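PDB 1GUT: molybdate binding protein II from Clostridium pasteurianum, which binds molybdate as a small molbindin, holding one mole of molybdenum per mole of protein. Local coordinates for residues G15-K18 / A23-V26. Residues are numbered along the deposited sequence; the frame is centred on the assembly and turned at random.
Sequences GLKK and AEVV
K17 and E24 face each other as a hydrogen-bonded antiparallel pair, K17 N giving its hydrogen to E24 O at 2.9 Å, in the carbonyl plane, while E24 N returns a nearly straight bond to K17 O (N-H...O 170°). Two residues along, at the next hydrogen-bonded pair, V26 N reaches G15 O at 2.8 Å, and the return bond from G15 N to V26 O is longer, 3.3 Å. On the K17/E24 face the opposite charges suit neighbouring strands, yet the salt bridge is long, 4.0 Å from K17 NZ to E24 OE1. A bend at chi3 (64°) turns the lysine's end toward the carboxylate, and a water joins them, accepting from K17 NZ and donating to E24 OE1. D42 of a second subunit makes a long, weak ion pair with K17 and brings its carboxylate close to that of E24, a like-charge approach the lysine may partly ease. G15, having no side chain, avoids crowding V26 CB, its partner on the same face as K17 and E24. On the opposite face of the sheet L16 and V25 run alongside each other, L16 CD1 3.9 Å from V25 CG2; the branched valine suits a buried strand, and small A23 packs against V44 of helix 41-47. Strands 8-18 and 22-29 thus form an antiparallel beta hairpin within the OB-like TOBE (Mop) domain.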
ATOM      1  N   GLY A  15      12.905   3.134  18.989  1.00 13.49           N
ATOM      2  CA  GLY A  15      12.539   4.514  18.732  1.00 14.35           C
ATOM      3  C   GLY A  15      11.036   4.666  18.626  1.00 13.91           C
ATOM      4  O   GLY A  15      10.353   3.814  18.075  1.00 12.70           O
ATOM      5  N   LEU A  16      10.527   5.774  19.142  1.00 14.02           N
ATOM      6  CA  LEU A  16       9.101   6.090  19.079  1.00 14.20           C
ATOM      7  C   LEU A  16       8.949   7.592  19.019  1.00 14.02           C
ATOM      8  O   LEU A  16       9.461   8.300  19.890  1.00 14.98           O
ATOM      9  CB  LEU A  16       8.361   5.522  20.294  1.00 14.28           C
ATOM     10  CG  LEU A  16       6.863   5.798  20.414  1.00 16.77           C
ATOM     11  CD1 LEU A  16       6.098   5.210  19.240  1.00 17.63           C
ATOM     12  CD2 LEU A  16       6.372   5.184  21.719  1.00 19.38           C
ATOM     13  N   LYS A  17       8.282   8.097  17.981  1.00 12.44           N
ATOM     14  CA  LYS A  17       8.048   9.533  17.838  1.00 13.45           C
ATOM     15  C   LYS A  17       6.577   9.698  17.534  1.00 13.29           C
ATOM     16  O   LYS A  17       6.089   9.187  16.535  1.00 11.84           O
ATOM     17  CB  LYS A  17       8.928  10.104  16.717  1.00 14.83           C
ATOM     18  CG  LYS A  17       8.746  11.605  16.490  1.00 17.54           C
ATOM     19  CD  LYS A  17       9.847  12.188  15.591  1.00 20.97           C
ATOM     20  CE  LYS A  17       9.828  11.600  14.168  1.00 22.50           C
ATOM     21  NZ  LYS A  17      10.877  12.204  13.256  1.00 22.48           N
ATOM     22  N   LYS A  18       5.861  10.395  18.399  1.00 12.85           N
ATOM     23  CA  LYS A  18       4.441  10.575  18.248  1.00 13.77           C
ATOM     24  C   LYS A  18       4.099  11.865  17.550  1.00 14.00           C
ATOM     25  O   LYS A  18       4.648  12.918  17.843  1.00 15.99           O
ATOM     26  CB  LYS A  18       3.785  10.608  19.634  1.00 14.25           C
ATOM     27  CG  LYS A  18       3.878   9.295  20.363  1.00 16.24           C
ATOM     28  CD  LYS A  18       3.288   9.341  21.772  1.00 19.53           C
ATOM     29  CE  LYS A  18       3.451   7.974  22.462  1.00 23.98           C
ATOM     30  NZ  LYS A  18       2.831   7.932  23.825  1.00 26.88           N
ATOM     31  N   ALA A  23       2.254   7.894  14.302  1.00 11.56           N
ATOM     32  CA  ALA A  23       3.432   7.717  15.136  1.00 11.07           C
ATOM     33  C   ALA A  23       4.402   6.845  14.390  1.00 10.77           C
ATOM     34  O   ALA A  23       4.006   5.940  13.671  1.00 11.56           O
ATOM     35  CB  ALA A  23       3.072   7.048  16.471  1.00 11.93           C
ATOM     36  N   GLU A  24       5.678   7.130  14.593  1.00  9.89           N
ATOM     37  CA  GLU A  24       6.762   6.396  13.972  1.00 11.08           C
ATOM     38  C   GLU A  24       7.378   5.489  15.018  1.00 11.16           C
ATOM     39  O   GLU A  24       7.817   5.944  16.068  1.00 11.51           O
ATOM     40  CB  GLU A  24       7.810   7.358  13.413  1.00 12.40           C
ATOM     41  CG  GLU A  24       8.940   6.631  12.670  1.00 15.60           C
ATOM     42  CD  GLU A  24      10.049   7.573  12.257  1.00 20.90           C
ATOM     43  OE1 GLU A  24       9.735   8.666  11.784  1.00 23.36           O
ATOM     44  OE2 GLU A  24      11.238   7.227  12.401  1.00 25.86           O
ATOM     45  N   VAL A  25       7.395   4.198  14.738  1.00 10.26           N
ATOM     46  CA  VAL A  25       7.940   3.187  15.624  1.00 10.71           C
ATOM     47  C   VAL A  25       9.135   2.539  14.925  1.00 10.30           C
ATOM     48  O   VAL A  25       9.012   2.092  13.774  1.00 11.24           O
ATOM     49  CB  VAL A  25       6.861   2.081  15.879  1.00 10.41           C
ATOM     50  CG1 VAL A  25       7.354   1.042  16.924  1.00 13.12           C
ATOM     51  CG2 VAL A  25       5.542   2.705  16.317  1.00 11.89           C
ATOM     52  N   VAL A  26      10.279   2.467  15.599  1.00 11.00           N
ATOM     53  CA  VAL A  26      11.474   1.819  15.028  1.00 11.63           C
ATOM     54  C   VAL A  26      11.789   0.593  15.860  1.00 11.58           C
ATOM     55  O   VAL A  26      11.892   0.681  17.093  1.00 11.43           O
ATOM     56  CB  VAL A  26      12.688   2.785  14.997  1.00 12.38           C
ATOM     57  CG1 VAL A  26      13.883   2.153  14.327  1.00 13.72           C
ATOM     58  CG2 VAL A  26      12.305   4.078  14.258  1.00 13.82           C
TER
HETATM   59  O   HOH W   1      10.149  11.012  10.660  1.00 21.24           O